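Local atomic coordinates of methionine-binding lipoprotein metQ (PDB entry 4GOT), a protein that binds methionine as the solute-binding lipoprotein of an ABC importer and probably hands it to the membrane-bound permease, also serving methionine sulfoxide transport. Residues 106-120 with 166-178. Sequence-based numbering, arbitrary orientation.
With MSE (selenomethionine), chain B.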
loop_
_atom_site.group_PDB
_atom_site.type_symbol
_atom_site.label_atom_id
_atom_site.label_comp_id
_atom_site.label_asym_id
_atom_site.label_seq_id
_atom_site.Cartn_x
_atom_site.Cartn_y
_atom_site.Cartn_z
ATOM N N ALA A 106 10.171 -13.634 -20.554
ATOM C CA ALA A 106 9.231 -12.552 -20.297
ATOM C C ALA A 106 9.825 -11.574 -19.265
ATOM O O ALA A 106 10.608 -11.986 -18.373
ATOM C CB ALA A 106 7.869 -13.094 -19.852
ATOM N N THR A 107 9.488 -10.293 -19.458
ATOM C CA THR A 107 9.884 -9.152 -18.586
ATOM C C THR A 107 8.759 -8.792 -17.611
ATOM O O THR A 107 7.605 -8.485 -18.030
ATOM C CB THR A 107 10.150 -7.849 -19.358
ATOM O OG1 THR A 107 11.270 -8.003 -20.223
ATOM C CG2 THR A 107 10.431 -6.682 -18.370
ATOM N N ILE A 108 9.123 -8.800 -16.325
ATOM C CA ILE A 108 8.229 -8.484 -15.208
ATOM C C ILE A 108 8.653 -7.113 -14.691
ATOM O O ILE A 108 9.818 -6.920 -14.355
ATOM C CB ILE A 108 8.287 -9.542 -14.080
ATOM C CG1 ILE A 108 7.970 -10.959 -14.605
ATOM C CG2 ILE A 108 7.306 -9.217 -12.968
ATOM C CD1 ILE A 108 6.607 -11.121 -15.232
ATOM N N ILE A 109 7.715 -6.159 -14.691
ATOM C CA ILE A 109 7.957 -4.823 -14.132
ATOM C C ILE A 109 7.503 -4.814 -12.659
ATOM O O ILE A 109 6.306 -4.698 -12.325
ATOM C CB ILE A 109 7.233 -3.674 -14.893
ATOM C CG1 ILE A 109 7.400 -3.815 -16.420
ATOM C CG2 ILE A 109 7.675 -2.291 -14.381
ATOM C CD1 ILE A 109 8.802 -3.567 -16.932
ATOM N N LEU A 110 8.504 -4.943 -11.806
ATOM C CA LEU A 110 8.411 -4.748 -10.368
ATOM C C LEU A 110 8.369 -3.258 -10.060
ATOM O O LEU A 110 8.816 -2.442 -10.870
ATOM C CB LEU A 110 9.682 -5.302 -9.711
ATOM C CG LEU A 110 10.016 -6.789 -9.910
ATOM C CD1 LEU A 110 11.339 -7.096 -9.210
ATOM C CD2 LEU A 110 8.881 -7.660 -9.357
ATOM N N THR A 111 7.841 -2.904 -8.889
ATOM C CA THR A 111 8.055 -1.543 -8.389
ATOM C C THR A 111 9.423 -1.573 -7.698
ATOM O O THR A 111 9.950 -2.659 -7.367
ATOM C CB THR A 111 6.891 -1.026 -7.486
ATOM O OG1 THR A 111 7.104 -1.389 -6.127
ATOM C CG2 THR A 111 5.500 -1.530 -7.960
ATOM N N ASN A 112 9.975 -0.387 -7.485
ATOM C CA ASN A 112 11.257 -0.213 -6.807
ATOM C C ASN A 112 11.103 -0.043 -5.266
ATOM O O ASN A 112 12.062 0.278 -4.590
ATOM C CB ASN A 112 12.061 0.940 -7.462
ATOM C CG ASN A 112 11.455 2.313 -7.217
ATOM O OD1 ASN A 112 10.524 2.467 -6.431
ATOM N ND2 ASN A 112 12.000 3.324 -7.886
ATOM N N ASN A 113 9.905 -0.338 -4.738
ATOM C CA ASN A 113 9.595 -0.308 -3.300
ATOM C C ASN A 113 10.337 -1.467 -2.611
ATOM O O ASN A 113 9.892 -2.625 -2.685
ATOM C CB ASN A 113 8.049 -0.447 -3.155
ATOM C CG ASN A 113 7.525 -0.227 -1.754
ATOM O OD1 ASN A 113 8.182 -0.497 -0.747
ATOM N ND2 ASN A 113 6.292 0.253 -1.690
ATOM N N VAL A 114 11.471 -1.156 -1.981
ATOM C CA VAL A 114 12.329 -2.157 -1.355
ATOM C C VAL A 114 11.543 -3.077 -0.418
ATOM O O VAL A 114 11.677 -4.309 -0.495
ATOM C CB VAL A 114 13.473 -1.514 -0.559
ATOM C CG1 VAL A 114 14.288 -2.578 0.173
ATOM C CG2 VAL A 114 14.362 -0.649 -1.463
ATOM N N ALA A 115 10.715 -2.470 0.453
ATOM C CA ALA A 115 9.868 -3.196 1.405
ATOM C C ALA A 115 8.894 -4.195 0.779
ATOM O O ALA A 115 8.487 -5.179 1.437
ATOM C CB ALA A 115 9.095 -2.193 2.246
ATOM N N GLU A 116 8.509 -3.974 -0.479
ATOM C CA GLU A 116 7.526 -4.839 -1.130
ATOM C C GLU A 116 8.136 -5.869 -2.085
ATOM O O GLU A 116 7.411 -6.505 -2.821
ATOM C CB GLU A 116 6.496 -3.999 -1.881
ATOM C CG GLU A 116 5.572 -3.248 -0.933
ATOM C CD GLU A 116 4.260 -2.858 -1.579
ATOM O OE1 GLU A 116 4.294 -2.475 -2.779
ATOM O OE2 GLU A 116 3.204 -2.946 -0.878
ATOM N N GLN A 117 9.461 -6.047 -2.077
ATOM C CA GLN A 117 10.068 -6.991 -3.009
ATOM C C GLN A 117 9.586 -8.418 -2.755
ATOM O O GLN A 117 9.347 -9.153 -3.711
ATOM C CB GLN A 117 11.594 -6.944 -2.944
ATOM C CG GLN A 117 12.192 -5.590 -3.384
ATOM C CD GLN A 117 11.870 -5.204 -4.820
ATOM O OE1 GLN A 117 11.114 -4.226 -5.080
ATOM N NE2 GLN A 117 12.406 -5.976 -5.768
ATOM N N GLY A 118 9.460 -8.811 -1.491
ATOM C CA GLY A 118 8.946 -10.143 -1.143
ATOM C C GLY A 118 7.454 -10.308 -1.469
ATOM O O GLY A 118 7.003 -11.386 -1.884
ATOM N N ARG A 119 6.684 -9.230 -1.320
ATOM C CA ARG A 119 5.228 -9.248 -1.616
ATOM C C ARG A 119 4.973 -9.585 -3.110
ATOM O O ARG A 119 4.158 -10.409 -3.442
ATOM C CB ARG A 119 4.619 -7.887 -1.275
ATOM C CG ARG A 119 3.107 -7.832 -1.318
ATOM C CD ARG A 119 2.580 -6.436 -1.019
ATOM N NE ARG A 119 1.131 -6.495 -0.897
ATOM C CZ ARG A 119 0.333 -5.437 -0.765
ATOM N NH1 ARG A 119 0.807 -4.189 -0.730
ATOM N NH2 ARG A 119 -0.979 -5.646 -0.675
HETATM N N MSE A 120 5.672 -8.883 -3.994
HETATM C CA MSE A 120 5.675 -9.155 -5.442
HETATM C C MSE A 120 6.143 -10.552 -5.827
HETATM O O MSE A 120 5.440 -11.289 -6.538
HETATM C CB MSE A 120 6.556 -8.099 -6.141
HETATM C CG MSE A 120 5.996 -6.725 -5.967
HETATM SE SE MSE A 120 7.162 -5.360 -6.654
HETATM C CE MSE A 120 8.011 -4.488 -5.129
ATOM N N ALA A 166 3.944 2.247 -17.152
ATOM C CA ALA A 166 4.674 1.125 -17.728
ATOM C C ALA A 166 3.692 0.121 -18.325
ATOM O O ALA A 166 3.950 -0.478 -19.388
ATOM C CB ALA A 166 5.587 0.442 -16.681
ATOM N N TYR A 167 2.565 -0.045 -17.634
ATOM C CA TYR A 167 1.430 -0.885 -18.084
ATOM C C TYR A 167 0.809 -0.354 -19.370
ATOM O O TYR A 167 0.753 -1.069 -20.371
ATOM C CB TYR A 167 0.413 -0.998 -16.946
ATOM C CG TYR A 167 -0.988 -1.415 -17.352
ATOM C CD1 TYR A 167 -1.277 -2.730 -17.716
ATOM C CD2 TYR A 167 -2.017 -0.499 -17.331
ATOM C CE1 TYR A 167 -2.566 -3.110 -18.064
ATOM C CE2 TYR A 167 -3.302 -0.861 -17.682
ATOM C CZ TYR A 167 -3.567 -2.161 -18.049
ATOM O OH TYR A 167 -4.843 -2.455 -18.391
ATOM N N GLU A 168 0.389 0.901 -19.380
ATOM C CA GLU A 168 -0.156 1.508 -20.606
ATOM C C GLU A 168 0.811 1.512 -21.792
ATOM O O GLU A 168 0.398 1.320 -22.909
ATOM C CB GLU A 168 -0.597 2.942 -20.338
ATOM C CG GLU A 168 -1.918 3.027 -19.599
ATOM C CD GLU A 168 -2.130 4.365 -18.904
ATOM O OE1 GLU A 168 -1.486 5.380 -19.279
ATOM O OE2 GLU A 168 -2.945 4.395 -17.968
ATOM N N ASN A 169 2.108 1.733 -21.520
ATOM C CA ASN A 169 3.198 1.746 -22.540
ATOM C C ASN A 169 3.643 0.366 -23.010
ATOM O O ASN A 169 4.489 0.252 -23.888
ATOM C CB ASN A 169 4.436 2.449 -21.954
ATOM C CG ASN A 169 4.167 3.909 -21.587
ATOM O OD1 ASN A 169 3.257 4.511 -22.121
ATOM N ND2 ASN A 169 4.949 4.463 -20.645
ATOM N N LYS A 170 3.137 -0.685 -22.368
ATOM C CA LYS A 170 3.512 -2.053 -22.689
ATOM C C LYS A 170 5.022 -2.256 -22.583
ATOM O O LYS A 170 5.620 -2.930 -23.411
ATOM C CB LYS A 170 2.973 -2.433 -24.083
ATOM C CG LYS A 170 1.478 -2.152 -24.236
ATOM C CD LYS A 170 0.868 -2.785 -25.483
ATOM C CE LYS A 170 1.147 -1.961 -26.732
ATOM N NZ LYS A 170 0.247 -0.785 -26.915
ATOM N N GLU A 171 5.622 -1.652 -21.561
ATOM C CA GLU A 171 7.070 -1.728 -21.336
ATOM C C GLU A 171 7.536 -3.099 -20.884
ATOM O O GLU A 171 8.724 -3.407 -20.928
ATOM C CB GLU A 171 7.470 -0.805 -20.194
ATOM C CG GLU A 171 7.813 0.580 -20.595
ATOM C CD GLU A 171 7.894 1.487 -19.394
ATOM O OE1 GLU A 171 8.492 1.148 -18.318
ATOM O OE2 GLU A 171 7.331 2.564 -19.558
ATOM N N GLY A 172 6.642 -3.884 -20.334
ATOM C CA GLY A 172 6.993 -5.245 -19.977
ATOM C C GLY A 172 5.844 -6.141 -20.342
ATOM O O GLY A 172 4.830 -5.686 -20.850
ATOM N N ASP A 173 5.996 -7.421 -20.068
ATOM C CA ASP A 173 4.916 -8.385 -20.295
ATOM C C ASP A 173 3.803 -8.378 -19.213
ATOM O O ASP A 173 2.637 -8.705 -19.497
ATOM C CB ASP A 173 5.531 -9.793 -20.486
ATOM C CG ASP A 173 6.402 -9.868 -21.743
ATOM O OD1 ASP A 173 5.894 -9.461 -22.813
ATOM O OD2 ASP A 173 7.578 -10.297 -21.666
ATOM N N ALA A 174 4.191 -8.030 -17.987
ATOM C CA ALA A 174 3.323 -8.022 -16.817
ATOM C C ALA A 174 3.891 -6.977 -15.854
ATOM O O ALA A 174 5.118 -6.752 -15.804
ATOM C CB ALA A 174 3.269 -9.415 -16.158
ATOM N N VAL A 175 2.996 -6.306 -15.139
ATOM C CA VAL A 175 3.361 -5.097 -14.337
ATOM C C VAL A 175 2.634 -5.080 -12.994
ATOM O O VAL A 175 1.405 -5.276 -12.948
ATOM C CB VAL A 175 3.029 -3.772 -15.098
ATOM C CG1 VAL A 175 3.458 -2.579 -14.243
ATOM C CG2 VAL A 175 3.682 -3.741 -16.479
ATOM N N PHE A 176 3.396 -4.902 -11.896
ATOM C CA PHE A 176 2.813 -4.737 -10.541
ATOM C C PHE A 176 2.333 -3.308 -10.333
ATOM O O PHE A 176 3.075 -2.367 -10.633
ATOM C CB PHE A 176 3.808 -5.096 -9.429
ATOM C CG PHE A 176 4.054 -6.586 -9.295
ATOM C CD1 PHE A 176 5.049 -7.201 -10.046
ATOM C CD2 PHE A 176 3.320 -7.361 -8.420
ATOM C CE1 PHE A 176 5.289 -8.582 -9.951
ATOM C CE2 PHE A 176 3.559 -8.739 -8.308
ATOM C CZ PHE A 176 4.546 -9.349 -9.068
ATOM N N ILE A 177 1.095 -3.150 -9.854
ATOM C CA ILE A 177 0.551 -1.804 -9.514
ATOM C C ILE A 177 -0.167 -1.919 -8.135
ATOM O O ILE A 177 -1.063 -2.780 -7.930
ATOM C CB ILE A 177 -0.435 -1.222 -10.578
ATOM C CG1 ILE A 177 0.049 -1.471 -12.026
ATOM C CG2 ILE A 177 -0.634 0.274 -10.343
ATOM C CD1 ILE A 177 -0.928 -1.049 -13.121
ATOM N N ASN A 178 0.231 -1.059 -7.200
ATOM C CA ASN A 178 -0.405 -0.966 -5.881
ATOM C C ASN A 178 -1.826 -0.452 -6.104
ATOM O O ASN A 178 -2.008 0.450 -6.919
ATOM C CB ASN A 178 0.329 0.052 -4.991
ATOM C CG ASN A 178 1.749 -0.378 -4.612
ATOM O OD1 ASN A 178 1.947 -1.098 -3.633
ATOM N ND2 ASN A 178 2.725 0.048 -5.383
HETATM N N MSE B 300 -1.364 1.504 -0.344
HETATM C CA MSE B 300 -0.200 0.670 -0.765
HETATM C C MSE B 300 -0.505 -0.865 -0.725
HETATM O O MSE B 300 -0.995 -1.298 0.283
HETATM O OXT MSE B 300 -0.245 -1.703 -1.626
HETATM C CB MSE B 300 0.975 0.961 0.182
HETATM C CG MSE B 300 2.309 0.444 -0.258
HETATM SE SE MSE B 300 3.717 0.672 1.116
HETATM C CE MSE B 300 4.049 2.724 0.839
#
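I109 joins strands 107-111 and 174-177 as parallel neighbours: its N donates to A174 O (2.9 Å, practically straight at 179°), and its O accepts from F176 N. Strand 107-111 lies between 174-177 and 154-158 in the mixed five-stranded sheet of this substrate-binding protein. At the start of the pairing D173 grips T107 twice: its backbone N reaches T107 O at 2.8 Å, and its OD2 receives T107 N on the anti side.

On one face of the sheet I109 CG1 lies alongside V175 CG2 (3.7 Å); on the other, I108 CD1 touches A174 CB and I108 CG2 abuts the edge of the F176 ring at CE1. M120, a selenomethionine on helix 117-126, closes over one face of that ring, CB 3.8 Å from the centroid; with CG anti to the carbonyl carbon (chi1 -63°) and chi2 extended, SE also lies over that face, a Met-aromatic contact.

Past the strand ends, N113, E116, R119 and N178 line the pocket of the bound selenomethionine. E116 OE2 lies in the R119 guanidinium plane and takes a salt bridge from NH1 at 2.7 Å; NH1 also donates to ligand OXT (2.8 Å). N178, between strand 174-177 and helix 179-184, holds its amide nearly coplanar with the E116 carboxylate. The E116 partnership, with H62 also bonded to OE2, probably steadies R119 as its NH1 binds the ligand carboxylate, whose charge it would partly offset.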